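Cytochrome c, putative (PDB 1SP3) carries eight covalently bound c-type hemes and probably acts as a respiratory oxidoreductase that reduces tetrathionate. Local coordinates at residues A[260-263]-A[269-272]; A[360-365]-A[387-392]; A[262-267]-A[278-283]; A[335-340]-A[344-349]; A[107-112]-A[117-122]. One frame throughout, in Å; residues are numbered along the deposited sequence.

Contact 1: A[260-263]-A[269-272]; sequences PETV and HTYQ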
# COMPACT_ATOMS: atom_id res chain seq x y z
N PRO A 260 24.19 -19.32 -1.30
CA PRO A 260 24.58 -17.92 -1.59
C PRO A 260 23.38 -16.98 -1.81
O PRO A 260 22.37 -17.32 -2.47
CB PRO A 260 25.42 -18.04 -2.90
CG PRO A 260 25.90 -19.50 -2.94
CD PRO A 260 24.77 -20.28 -2.28
N GLU A 261 23.49 -15.78 -1.24
CA GLU A 261 22.44 -14.76 -1.35
C GLU A 261 22.65 -13.91 -2.61
O GLU A 261 23.02 -12.73 -2.53
CB GLU A 261 22.41 -13.92 -0.11
CG GLU A 261 22.22 -14.73 1.15
CD GLU A 261 21.79 -13.83 2.28
OE1 GLU A 261 22.17 -12.61 2.18
OE2 GLU A 261 21.05 -14.28 3.22
N THR A 262 22.35 -14.54 -3.75
CA THR A 262 22.52 -14.07 -5.12
C THR A 262 21.85 -12.71 -5.45
O THR A 262 20.96 -12.26 -4.75
CB THR A 262 22.01 -15.20 -6.08
OG1 THR A 262 20.67 -15.63 -5.71
CG2 THR A 262 22.81 -16.49 -5.80
N VAL A 263 22.32 -12.07 -6.53
CA VAL A 263 21.85 -10.72 -6.89
C VAL A 263 21.40 -10.63 -8.36
O VAL A 263 21.79 -11.46 -9.19
CB VAL A 263 22.89 -9.60 -6.52
CG1 VAL A 263 22.87 -9.23 -4.97
CG2 VAL A 263 24.28 -10.00 -7.02
N HIS A 269 18.67 -8.47 -4.21
CA HIS A 269 18.78 -9.85 -3.82
C HIS A 269 17.73 -10.69 -4.47
O HIS A 269 16.61 -10.26 -4.57
CB HIS A 269 18.82 -9.91 -2.28
CG HIS A 269 20.20 -9.65 -1.74
ND1 HIS A 269 21.27 -10.49 -2.00
CD2 HIS A 269 20.70 -8.61 -1.03
CE1 HIS A 269 22.36 -10.00 -1.45
NE2 HIS A 269 22.05 -8.85 -0.86
N THR A 270 18.11 -11.80 -5.08
CA THR A 270 17.12 -12.75 -5.52
C THR A 270 16.90 -13.86 -4.48
O THR A 270 15.98 -14.62 -4.61
CB THR A 270 17.49 -13.39 -6.86
OG1 THR A 270 18.86 -13.78 -6.77
CG2 THR A 270 17.46 -12.35 -7.98
N TYR A 271 17.85 -14.02 -3.57
CA TYR A 271 17.74 -14.96 -2.46
C TYR A 271 18.23 -14.30 -1.16
O TYR A 271 19.26 -13.66 -1.17
CB TYR A 271 18.52 -16.28 -2.66
CG TYR A 271 18.25 -17.18 -1.46
CD1 TYR A 271 17.03 -17.78 -1.31
CD2 TYR A 271 19.18 -17.32 -0.42
CE1 TYR A 271 16.74 -18.54 -0.22
CE2 TYR A 271 18.89 -18.14 0.68
CZ TYR A 271 17.65 -18.74 0.75
OH TYR A 271 17.26 -19.52 1.83
N GLN A 272 17.49 -14.46 -0.06
CA GLN A 272 18.04 -14.14 1.24
C GLN A 272 17.56 -15.18 2.20
O GLN A 272 16.38 -15.60 2.14
CB GLN A 272 17.55 -12.78 1.73
CG GLN A 272 18.20 -11.63 0.98
CD GLN A 272 17.75 -10.30 1.55
OE1 GLN A 272 18.53 -9.67 2.23
NE2 GLN A 272 16.49 -9.88 1.29
O HOH W 1 21.91 -9.76 2.39

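Contact 2: A[360-365]-A[387-392]; sequences FDWNLA and YDFAAT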
# COMPACT_ATOMS: atom_id res chain seq x y z
N PHE A 360 14.95 -18.93 12.86
CA PHE A 360 14.92 -19.70 11.59
C PHE A 360 14.18 -20.99 11.78
O PHE A 360 14.44 -21.99 11.09
CB PHE A 360 16.29 -19.97 10.97
CG PHE A 360 16.98 -18.73 10.48
CD1 PHE A 360 18.12 -18.25 11.11
CD2 PHE A 360 16.43 -17.98 9.42
CE1 PHE A 360 18.74 -17.03 10.68
CE2 PHE A 360 17.00 -16.81 9.00
CZ PHE A 360 18.19 -16.32 9.63
N ASP A 361 13.21 -20.91 12.66
CA ASP A 361 12.35 -22.00 13.04
C ASP A 361 10.91 -21.58 12.82
O ASP A 361 10.31 -20.89 13.63
CB ASP A 361 12.62 -22.28 14.52
CG ASP A 361 11.72 -23.30 15.13
OD1 ASP A 361 10.65 -23.67 14.57
OD2 ASP A 361 12.01 -23.78 16.25
N TRP A 362 10.34 -22.07 11.73
CA TRP A 362 8.99 -21.72 11.38
C TRP A 362 7.93 -22.16 12.38
O TRP A 362 6.89 -21.49 12.49
CB TRP A 362 8.63 -22.28 9.99
CG TRP A 362 9.12 -21.45 8.85
CD1 TRP A 362 9.99 -21.83 7.88
CD2 TRP A 362 8.78 -20.10 8.56
NE1 TRP A 362 10.23 -20.80 7.01
CE2 TRP A 362 9.48 -19.73 7.38
CE3 TRP A 362 7.93 -19.16 9.17
CZ2 TRP A 362 9.33 -18.48 6.78
CZ3 TRP A 362 7.82 -17.88 8.57
CH2 TRP A 362 8.51 -17.56 7.40
N ASN A 363 8.14 -23.28 13.09
CA ASN A 363 7.12 -23.75 14.04
C ASN A 363 7.01 -22.77 15.18
O ASN A 363 5.96 -22.45 15.59
CB ASN A 363 7.36 -25.19 14.66
CG ASN A 363 7.19 -26.35 13.66
OD1 ASN A 363 8.18 -27.01 13.25
ND2 ASN A 363 5.93 -26.67 13.32
N LEU A 364 8.14 -22.39 15.74
CA LEU A 364 8.24 -21.37 16.78
C LEU A 364 7.68 -20.02 16.27
O LEU A 364 6.89 -19.38 16.97
CB LEU A 364 9.72 -21.16 17.09
CG LEU A 364 10.28 -20.70 18.46
CD1 LEU A 364 11.44 -19.68 18.37
CD2 LEU A 364 9.24 -20.35 19.59
N ALA A 365 8.09 -19.57 15.08
CA ALA A 365 7.53 -18.32 14.52
C ALA A 365 6.00 -18.41 14.37
O ALA A 365 5.27 -17.51 14.79
CB ALA A 365 8.25 -17.91 13.24
N TYR A 387 2.96 -27.03 9.65
CA TYR A 387 2.85 -25.97 8.69
C TYR A 387 3.27 -26.47 7.34
O TYR A 387 3.95 -27.52 7.24
CB TYR A 387 3.68 -24.77 9.09
CG TYR A 387 5.19 -24.97 8.97
CD1 TYR A 387 5.88 -24.52 7.82
CD2 TYR A 387 5.93 -25.55 10.01
CE1 TYR A 387 7.24 -24.64 7.72
CE2 TYR A 387 7.35 -25.69 9.94
CZ TYR A 387 7.98 -25.28 8.78
OH TYR A 387 9.34 -25.38 8.64
N ASP A 388 2.88 -25.70 6.32
CA ASP A 388 3.39 -25.83 4.95
C ASP A 388 3.45 -24.42 4.24
O ASP A 388 3.23 -23.35 4.92
CB ASP A 388 2.59 -26.91 4.23
CG ASP A 388 3.34 -27.50 3.09
OD1 ASP A 388 4.39 -26.93 2.64
OD2 ASP A 388 2.96 -28.54 2.58
N PHE A 389 3.75 -24.39 2.95
CA PHE A 389 3.74 -23.14 2.17
C PHE A 389 2.71 -23.20 1.01
O PHE A 389 2.63 -24.21 0.32
CB PHE A 389 5.12 -22.80 1.68
CG PHE A 389 6.10 -22.49 2.77
CD1 PHE A 389 6.90 -23.51 3.37
CD2 PHE A 389 6.19 -21.16 3.28
CE1 PHE A 389 7.83 -23.19 4.39
CE2 PHE A 389 7.11 -20.84 4.26
CZ PHE A 389 7.91 -21.89 4.86
N ALA A 390 1.92 -22.16 0.83
CA ALA A 390 0.98 -22.10 -0.31
C ALA A 390 1.07 -20.84 -1.15
O ALA A 390 1.41 -19.78 -0.63
CB ALA A 390 -0.46 -22.27 0.19
N ALA A 391 0.66 -20.95 -2.42
CA ALA A 391 0.80 -19.85 -3.40
C ALA A 391 -0.26 -18.82 -3.27
O ALA A 391 -1.39 -19.17 -2.90
CB ALA A 391 0.93 -20.36 -4.87
N THR A 392 0.11 -17.54 -3.50
CA THR A 392 -0.83 -16.42 -3.37
C THR A 392 -0.60 -15.42 -4.45
O THR A 392 0.42 -15.46 -5.11
CB THR A 392 -0.63 -15.62 -2.07
OG1 THR A 392 0.65 -14.99 -2.13
CG2 THR A 392 -0.57 -16.58 -0.79
O HOH W 2 11.73 -24.43 10.48

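Contact 3: A[262-267]-A[278-283]; sequences TVDQYG and FVWEKM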
# COMPACT_ATOMS: atom_id res chain seq x y z
N THR A 262 22.35 -14.54 -3.75
CA THR A 262 22.52 -14.07 -5.12
C THR A 262 21.85 -12.71 -5.45
O THR A 262 20.96 -12.26 -4.75
CB THR A 262 22.01 -15.20 -6.08
OG1 THR A 262 20.67 -15.63 -5.71
CG2 THR A 262 22.81 -16.49 -5.80
N VAL A 263 22.32 -12.07 -6.53
CA VAL A 263 21.85 -10.72 -6.89
C VAL A 263 21.40 -10.63 -8.36
O VAL A 263 21.79 -11.46 -9.19
CB VAL A 263 22.89 -9.60 -6.52
CG1 VAL A 263 22.87 -9.23 -4.97
CG2 VAL A 263 24.28 -10.00 -7.02
N ASP A 264 20.47 -9.70 -8.58
CA ASP A 264 19.86 -9.21 -9.83
C ASP A 264 20.86 -8.53 -10.76
O ASP A 264 21.86 -8.02 -10.28
CB ASP A 264 18.97 -7.95 -9.37
CG ASP A 264 17.57 -7.95 -9.95
OD1 ASP A 264 17.38 -7.62 -11.14
OD2 ASP A 264 16.56 -8.25 -9.29
N GLN A 265 20.49 -8.35 -12.04
CA GLN A 265 20.98 -7.20 -12.86
C GLN A 265 21.12 -5.82 -12.14
O GLN A 265 21.97 -4.99 -12.50
CB GLN A 265 20.14 -6.89 -14.09
CG GLN A 265 19.10 -7.84 -14.53
CD GLN A 265 18.09 -7.15 -15.49
OE1 GLN A 265 16.87 -7.41 -15.42
NE2 GLN A 265 18.61 -6.26 -16.36
N TYR A 266 20.27 -5.57 -11.17
CA TYR A 266 20.19 -4.28 -10.56
C TYR A 266 20.72 -4.25 -9.14
O TYR A 266 20.39 -3.32 -8.40
CB TYR A 266 18.71 -3.87 -10.48
CG TYR A 266 17.91 -3.88 -11.78
CD1 TYR A 266 16.86 -4.78 -11.97
CD2 TYR A 266 18.18 -2.96 -12.80
CE1 TYR A 266 16.10 -4.79 -13.16
CE2 TYR A 266 17.43 -2.95 -13.99
CZ TYR A 266 16.38 -3.87 -14.14
OH TYR A 266 15.63 -3.88 -15.30
N GLY A 267 21.46 -5.27 -8.72
CA GLY A 267 21.99 -5.36 -7.36
C GLY A 267 20.98 -5.66 -6.27
O GLY A 267 21.30 -5.50 -5.05
N PHE A 278 13.21 -13.84 -4.38
CA PHE A 278 12.55 -12.69 -5.00
C PHE A 278 12.74 -12.61 -6.53
O PHE A 278 13.71 -13.16 -7.11
CB PHE A 278 13.17 -11.41 -4.45
CG PHE A 278 13.21 -11.31 -2.95
CD1 PHE A 278 14.38 -10.92 -2.31
CD2 PHE A 278 12.09 -11.56 -2.19
CE1 PHE A 278 14.41 -10.81 -0.92
CE2 PHE A 278 12.11 -11.46 -0.83
CZ PHE A 278 13.25 -11.07 -0.18
N VAL A 279 11.76 -11.99 -7.20
CA VAL A 279 11.92 -11.56 -8.59
C VAL A 279 11.57 -10.05 -8.57
O VAL A 279 10.61 -9.63 -7.94
CB VAL A 279 10.99 -12.37 -9.54
CG1 VAL A 279 11.18 -11.92 -11.02
CG2 VAL A 279 11.25 -13.93 -9.41
N TRP A 280 12.44 -9.25 -9.17
CA TRP A 280 12.28 -7.87 -9.28
C TRP A 280 12.08 -7.54 -10.69
O TRP A 280 12.55 -8.28 -11.57
CB TRP A 280 13.57 -7.22 -8.84
CG TRP A 280 13.87 -7.46 -7.37
CD1 TRP A 280 14.51 -8.54 -6.83
CD2 TRP A 280 13.55 -6.58 -6.28
NE1 TRP A 280 14.57 -8.39 -5.46
CE2 TRP A 280 14.03 -7.18 -5.10
CE3 TRP A 280 12.91 -5.33 -6.19
CZ2 TRP A 280 13.89 -6.56 -3.83
CZ3 TRP A 280 12.74 -4.73 -4.91
CH2 TRP A 280 13.22 -5.34 -3.76
N GLU A 281 11.39 -6.42 -10.94
CA GLU A 281 11.16 -5.92 -12.32
C GLU A 281 11.12 -4.41 -12.31
O GLU A 281 10.66 -3.78 -11.33
CB GLU A 281 9.88 -6.47 -12.92
CG GLU A 281 9.91 -6.49 -14.45
CD GLU A 281 8.57 -6.86 -15.12
OE1 GLU A 281 7.80 -7.67 -14.54
OE2 GLU A 281 8.31 -6.33 -16.26
N LYS A 282 11.66 -3.82 -13.39
CA LYS A 282 11.62 -2.40 -13.55
C LYS A 282 10.79 -2.08 -14.85
O LYS A 282 10.78 -2.88 -15.76
CB LYS A 282 13.08 -1.99 -13.76
CG LYS A 282 13.48 -0.62 -13.27
CD LYS A 282 14.80 -0.11 -13.94
CE LYS A 282 14.53 1.07 -14.85
NZ LYS A 282 15.70 2.02 -14.81
N MET A 283 10.14 -0.93 -14.92
CA MET A 283 9.40 -0.53 -16.10
C MET A 283 8.25 -1.55 -16.40
O MET A 283 8.25 -2.25 -17.45
CB MET A 283 10.38 -0.25 -17.27
CG MET A 283 9.79 0.72 -18.31
SD MET A 283 9.49 2.48 -17.74
CE MET A 283 8.88 2.99 -19.30
O HOH W 3 14.99 -10.11 -9.95
O HOH W 4 13.20 -5.57 -15.40

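Contact 4: A[335-340]-A[344-349]; sequences KQIYDK and IFITPK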
# COMPACT_ATOMS: atom_id res chain seq x y z
N LYS A 335 4.72 -17.31 -2.23
CA LYS A 335 4.32 -18.44 -1.36
C LYS A 335 4.57 -18.08 0.06
O LYS A 335 5.60 -17.48 0.40
CB LYS A 335 5.13 -19.69 -1.63
CG LYS A 335 4.93 -20.31 -3.05
CD LYS A 335 5.03 -21.80 -3.05
CE LYS A 335 6.29 -22.25 -3.62
NZ LYS A 335 6.66 -23.61 -3.05
N GLN A 336 3.66 -18.50 0.92
CA GLN A 336 3.78 -18.15 2.34
C GLN A 336 3.16 -19.19 3.24
O GLN A 336 2.46 -20.12 2.81
CB GLN A 336 3.19 -16.76 2.55
CG GLN A 336 1.66 -16.75 2.60
CD GLN A 336 1.14 -15.31 2.52
OE1 GLN A 336 1.20 -14.63 1.46
NE2 GLN A 336 0.62 -14.86 3.59
N ILE A 337 3.41 -19.04 4.52
CA ILE A 337 3.20 -20.12 5.46
C ILE A 337 1.74 -20.26 5.90
O ILE A 337 1.05 -19.29 6.17
CB ILE A 337 4.13 -19.91 6.70
CG1 ILE A 337 4.03 -21.13 7.68
CG2 ILE A 337 3.85 -18.54 7.42
CD1 ILE A 337 5.06 -21.09 8.89
N TYR A 338 1.27 -21.51 5.93
CA TYR A 338 -0.06 -21.85 6.30
C TYR A 338 -0.09 -23.07 7.27
O TYR A 338 0.79 -23.90 7.28
CB TYR A 338 -1.00 -22.02 5.05
CG TYR A 338 -1.00 -23.39 4.41
CD1 TYR A 338 -1.95 -24.37 4.75
CD2 TYR A 338 -0.06 -23.70 3.43
CE1 TYR A 338 -1.93 -25.67 4.12
CE2 TYR A 338 -0.03 -24.95 2.81
CZ TYR A 338 -0.94 -25.93 3.16
OH TYR A 338 -0.85 -27.14 2.49
N ASP A 339 -1.10 -23.12 8.09
CA ASP A 339 -1.33 -24.24 9.02
C ASP A 339 -1.87 -25.46 8.25
O ASP A 339 -2.99 -25.43 7.73
CB ASP A 339 -2.35 -23.80 10.04
CG ASP A 339 -2.49 -24.78 11.18
OD1 ASP A 339 -2.91 -25.96 10.93
OD2 ASP A 339 -2.23 -24.40 12.34
N LYS A 340 -1.07 -26.52 8.21
CA LYS A 340 -1.33 -27.67 7.32
C LYS A 340 -2.56 -28.43 7.77
O LYS A 340 -3.18 -29.13 6.96
CB LYS A 340 -0.13 -28.64 7.30
CG LYS A 340 -0.36 -29.83 6.44
CD LYS A 340 0.62 -29.88 5.28
CE LYS A 340 0.99 -31.32 4.79
NZ LYS A 340 1.00 -32.43 5.83
N ILE A 344 -5.62 -22.64 6.98
CA ILE A 344 -5.55 -21.17 7.06
C ILE A 344 -4.15 -20.62 7.00
O ILE A 344 -3.18 -21.27 7.49
CB ILE A 344 -6.18 -20.60 8.38
CG1 ILE A 344 -5.29 -20.93 9.60
CG2 ILE A 344 -7.58 -21.13 8.57
CD1 ILE A 344 -5.82 -20.35 10.88
N PHE A 345 -4.02 -19.39 6.47
CA PHE A 345 -2.69 -18.74 6.52
C PHE A 345 -2.34 -18.32 7.93
O PHE A 345 -3.23 -17.87 8.69
CB PHE A 345 -2.67 -17.53 5.54
CG PHE A 345 -2.52 -17.95 4.10
CD1 PHE A 345 -3.53 -17.65 3.17
CD2 PHE A 345 -1.39 -18.63 3.68
CE1 PHE A 345 -3.40 -18.04 1.87
CE2 PHE A 345 -1.23 -19.01 2.33
CZ PHE A 345 -2.26 -18.72 1.46
N ILE A 346 -1.08 -18.47 8.26
CA ILE A 346 -0.53 -18.15 9.55
C ILE A 346 0.10 -16.79 9.53
O ILE A 346 0.64 -16.44 8.50
CB ILE A 346 0.57 -19.13 9.86
CG1 ILE A 346 -0.08 -20.51 10.06
CG2 ILE A 346 1.51 -18.60 11.03
CD1 ILE A 346 0.98 -21.65 10.23
N THR A 347 0.03 -16.08 10.66
CA THR A 347 0.62 -14.79 10.81
C THR A 347 1.79 -15.03 11.71
O THR A 347 1.60 -15.13 12.91
CB THR A 347 -0.37 -13.82 11.52
OG1 THR A 347 -0.84 -14.44 12.72
CG2 THR A 347 -1.65 -13.59 10.69
N PRO A 348 2.99 -15.18 11.17
CA PRO A 348 4.12 -15.62 12.00
C PRO A 348 4.90 -14.46 12.59
O PRO A 348 4.80 -13.37 12.09
CB PRO A 348 5.00 -16.38 11.00
CG PRO A 348 4.83 -15.58 9.80
CD PRO A 348 3.38 -15.08 9.76
N LYS A 349 5.63 -14.73 13.65
CA LYS A 349 6.54 -13.76 14.18
C LYS A 349 7.86 -13.81 13.37
O LYS A 349 8.53 -14.83 13.34
CB LYS A 349 6.76 -14.04 15.71
CG LYS A 349 7.81 -13.06 16.38
CD LYS A 349 7.78 -13.34 17.91
CE LYS A 349 8.41 -12.24 18.73
NZ LYS A 349 7.54 -11.09 18.92
O HOH W 5 1.19 -16.49 5.95

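Contact 5: A[107-112]-A[117-122]; sequences TYVKDP and EPMAKL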
# COMPACT_ATOMS: atom_id res chain seq x y z
N THR A 107 15.29 16.19 8.03
CA THR A 107 16.12 15.32 8.87
C THR A 107 15.29 14.38 9.76
O THR A 107 15.87 13.46 10.37
CB THR A 107 17.06 16.11 9.78
OG1 THR A 107 16.30 16.79 10.81
CG2 THR A 107 17.82 17.17 8.98
N TYR A 108 13.98 14.64 9.90
CA TYR A 108 13.20 13.83 10.83
C TYR A 108 13.03 12.41 10.26
O TYR A 108 12.62 12.22 9.13
CB TYR A 108 11.87 14.47 11.24
CG TYR A 108 11.03 13.59 12.17
CD1 TYR A 108 11.23 13.59 13.54
CD2 TYR A 108 10.00 12.77 11.66
CE1 TYR A 108 10.42 12.84 14.39
CE2 TYR A 108 9.18 12.03 12.53
CZ TYR A 108 9.42 12.06 13.87
OH TYR A 108 8.68 11.28 14.69
N VAL A 109 13.43 11.42 11.05
CA VAL A 109 13.45 10.03 10.62
C VAL A 109 13.08 9.16 11.83
O VAL A 109 13.64 9.34 12.93
CB VAL A 109 14.87 9.59 10.15
CG1 VAL A 109 14.93 8.03 9.92
CG2 VAL A 109 15.28 10.30 8.85
N LYS A 110 12.18 8.22 11.62
CA LYS A 110 11.68 7.24 12.64
C LYS A 110 12.56 6.00 12.49
O LYS A 110 12.81 5.51 11.40
CB LYS A 110 10.20 6.87 12.38
CG LYS A 110 9.22 8.02 12.70
CD LYS A 110 7.79 7.77 12.21
CE LYS A 110 6.94 6.99 13.17
NZ LYS A 110 6.24 7.80 14.14
N ASP A 111 13.09 5.57 13.61
CA ASP A 111 13.95 4.43 13.70
C ASP A 111 13.21 3.17 13.18
O ASP A 111 12.21 2.77 13.77
CB ASP A 111 14.26 4.32 15.17
CG ASP A 111 15.11 3.11 15.51
OD1 ASP A 111 15.15 2.13 14.74
OD2 ASP A 111 15.73 3.07 16.59
N PRO A 112 13.73 2.53 12.12
CA PRO A 112 13.06 1.43 11.39
C PRO A 112 12.74 0.28 12.28
O PRO A 112 11.85 -0.51 11.90
CB PRO A 112 14.12 0.88 10.44
CG PRO A 112 15.26 1.90 10.45
CD PRO A 112 15.09 2.82 11.64
N GLU A 117 9.21 5.52 17.36
CA GLU A 117 10.17 6.43 18.00
C GLU A 117 11.12 6.99 16.95
O GLU A 117 11.55 6.24 16.05
CB GLU A 117 10.96 5.70 19.10
CG GLU A 117 10.90 6.38 20.44
CD GLU A 117 9.48 6.77 20.91
OE1 GLU A 117 9.26 8.00 21.11
OE2 GLU A 117 8.62 5.86 21.10
N PRO A 118 11.49 8.28 17.12
CA PRO A 118 12.43 8.91 16.21
C PRO A 118 13.80 8.30 16.43
O PRO A 118 14.06 7.87 17.55
CB PRO A 118 12.50 10.36 16.74
CG PRO A 118 11.35 10.51 17.62
CD PRO A 118 11.15 9.17 18.23
N MET A 119 14.65 8.30 15.42
CA MET A 119 16.08 8.02 15.59
C MET A 119 16.74 8.85 16.66
O MET A 119 16.39 10.00 16.91
CB MET A 119 16.85 8.27 14.28
CG MET A 119 16.46 7.30 13.19
SD MET A 119 17.21 5.64 13.47
CE MET A 119 19.10 6.17 13.29
N ALA A 120 17.78 8.24 17.22
CA ALA A 120 18.62 8.85 18.23
C ALA A 120 19.48 9.93 17.58
O ALA A 120 19.88 9.78 16.41
CB ALA A 120 19.52 7.75 18.86
N LYS A 121 19.75 11.03 18.32
CA LYS A 121 20.63 12.10 17.84
C LYS A 121 19.97 13.06 16.85
O LYS A 121 20.65 13.75 16.08
CB LYS A 121 21.95 11.55 17.22
CG LYS A 121 23.03 10.95 18.26
CD LYS A 121 23.52 9.51 17.85
CE LYS A 121 24.91 9.54 17.14
NZ LYS A 121 24.80 9.22 15.64
N LEU A 122 18.65 13.13 16.85
CA LEU A 122 18.01 14.18 16.07
C LEU A 122 18.02 15.41 16.94
O LEU A 122 18.00 15.32 18.21
CB LEU A 122 16.57 13.83 15.66
CG LEU A 122 16.47 12.64 14.70
CD1 LEU A 122 15.02 12.31 14.36
CD2 LEU A 122 17.39 12.81 13.46
O HOH W 6 10.25 4.21 14.65

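Contact 1: A[260-263]-A[269-272]
The carbonyl oxygen of T262 is the hub where segments 260-263 and 269-272 meet, and two donors grip it from opposite faces of its plane. The backbone N of T270 binds T262 O at 2.9 Å, and H269 ND1 reaches the same oxygen at 3.3 Å. H269 ND1 also makes a weak, bent bond to E261 O, which lies at the edge of the imidazole. Over one face of that ring sits V263 CG1, 3.9 Å from the centroid of H269 in a CH-pi contact, the two side chains running alongside each other.

Beside the hub the threonine hydroxyls pair, T262 OG1 to T270 OG1 at 2.8 Å. Both side chains place OG1 between their own backbone N and carbonyl carbon (chi1 52° and 46°), and they cross at about a right angle.

Further out, an inverse gamma turn centred on E261 bends the chain. E261 OE2 accepts a hydrogen bond from K273 N, while a water donates to E261 OE1 and, weakly, to Q272 OE1. Y271 is fixed by its hydroxyl to T254 and D257. The single bridge between V263 and H269 closes a short surface loop onto the edge of a beta sheet, where 271-272 pairs antiparallel with 276-281.

Contact 2: A[360-365]-A[387-392]
W362 packs tightly against Y387 and F389 of strand 387-397, and the three form an aromatic cluster. Its CB lies over a face of Y387, 3.7 Å from the ring centroid, in a CH-pi contact, while its indole takes the edge of F389 on one face. This second pair is T-shaped (edge-to-face): F389 CZ comes to 3.3 Å from W362 NE1, and the planes of the phenyl and the five-membered ring stand 78° apart. The indole and the Y387 ring meet obliquely. Y387 CG sits between its own backbone N and carbonyl carbon (chi1 71°), a rotamer that sends the ring across the side chain of W362.

Toward the outer side the contact becomes polar and thinner. N363 brings its amide to the rim of Y387, ND2 lying 3.5 Å from CD2, with the amide and ring planes 75° apart; N363 ND2 is hydrogen-bonded to Y383 OH. A water joins the backbone N of W362 to Y387 OH, the latter at 3.2 Å. Nearby, D361 caps the helix: L364 N donates to D361 OD1 at 3.1 Å, approaching from above the carboxylate plane.

The first turn of helix 362-372 is thereby seated on strand 387-397. W362 also touches I337 of the adjacent strand 325-339 and stacks on Y356 of helix 356-359, placing the indole between sheet and helices.

Contact 3: A[262-267]-A[278-283]
D264 OD2 accepts a short bond of 2.5 Å from a water that in turn accepts from W280 N at 2.8 Å, making a water bridge between a loop and a strand. The loop side is a type I beta turn from D264 to G267, closed by G267 N bonding D264 O; the other side is strand 276-281 of the large mixed sheet. No direct hydrogen bond crosses this surface contact, which shows how a turn can be tied to a sheet largely through solvent.

Around the bridge the same carboxylate oxygen rests against the start of the W280 side chain, OD2 lying 3.2 Å from CB. The carboxylate and indole planes are turned 72° apart, and the bridging water lies at the indole edge. W280 NE1 donates to H269 O, which helps fix the rotation of the indole.

Y266 repeats the pattern further along the strand. Its CG is anti to its carbonyl carbon (chi1 -55°), and the phenol comes obliquely against the aliphatic part of K282, meeting CB and CD while the lysine chain bends at its third and fourth torsions. A second water, in the plane of the Y266 ring at its edge, lies 3.0 Å from Y266 OH and accepts from K282 N at 3.1 Å.

Contact 4: A[335-340]-A[344-349]
The F345 ring turns its edge to the backbone of 336-337 in strand 325-339, with Q336 O and I337 O both lying close to its plane; CD2 comes 3.5 Å from I337 O. Y338 CB and Q336 CG approach the same ring obliquely, and the Q336 amide is inclined 50° to it. The Y338 ring likewise has a backbone oxygen, I344 O, at its edge. Beyond the two segments, Y298 adds an edge-to-face partner for F345.

Y338 and F345 belong to a short antiparallel hairpin in which strand 325-339 meets the weakly bonded strand 344-345. I346 N donates to I337 O at 3.1 Å and D339 N to I344 O at 2.8 Å, the latter bond running nearly along the C=O axis. Y338 and F345 form the non-hydrogen-bonded pair between them, and their side chains diverge.

Aliphatic groups fill the neighbouring space. I346 CG1 is anti to its carbonyl carbon (chi1 -68°), which lays CD1 over the backbone of Y338 and D339, 3.3 Å from D339 N, and 4.0 Å from I337 CG1. On the other branch, I337 CG2 meets P348 CG at 3.9 Å, the two side chains sliding past each other in opposite directions.

A water bridges the two segments: it accepts from Q336 NE2 and donates to I337 O and to I346 O, the last at 2.6 Å. I337 O is therefore gripped twice, by I346 N and by this water. In so buried a contact, satisfying these backbone oxygens probably offsets much of the cost of removing them from bulk solvent.

Contact 5: A[107-112]-A[117-122]
V109 and M119 lie side by side and point the same way, V109 CG1 3.7 Å from M119 CG, across a loop that folds back on itself between helices 99-102 and 124-129. A single backbone bridge, K110 with P118, defines this turn-back: M119 N bonds V109 O at 2.9 Å, and D111 N bonds E117 O at 3.0 Å in the carbonyl plane.

The methionine chain bends at its second and third torsions (chi2 -76°, chi3 -64°), carrying SD across D111 at about a right angle, 3.5 Å from D111 CA. P112 CD also touches the sulfur.

Beyond the bridge, Y108 crosses P118 obliquely and L122 at about a right angle, offering CE1 to P118 CB and CD1 to L122 CD1. Y108 OH is hydrogen-bonded to D97 OD2 and to Y81 OH. K110 NZ forms a salt bridge with the same OD2; D97 lines a heme pocket, tying the loop to the heme-bearing core. I127 of helix 124-129 packs on Y108 and L122.

Where the chain opens toward the turn, a water donates to both sides, at 2.6 Å to D111 O and 2.8 Å to E117 O, which thus holds both D111 N and the water.

In the fold
The five contacts show how chemistry follows position in the fold. Contact 4 is buried, and contact 2, partly buried, touches it: strands 325-339 and 387-397 are neighbours, and W362 meets I337. Contacts 1 and 3 lie at the surface on the same mixed sheet; they share T262 and V263, and a bond from F278 N to T270 O joins them. Contact 5, also at the surface, stands apart from that sheet, about 29 to 33 Å from the other four, centre to centre. Aromatic packing prevails in 2, while 4 combines aliphatic packing with backbone bonds and a water; direct polar bonds prevail in 1, water bridges in 3, and backbone bonds with mixed side-chain packing in 5.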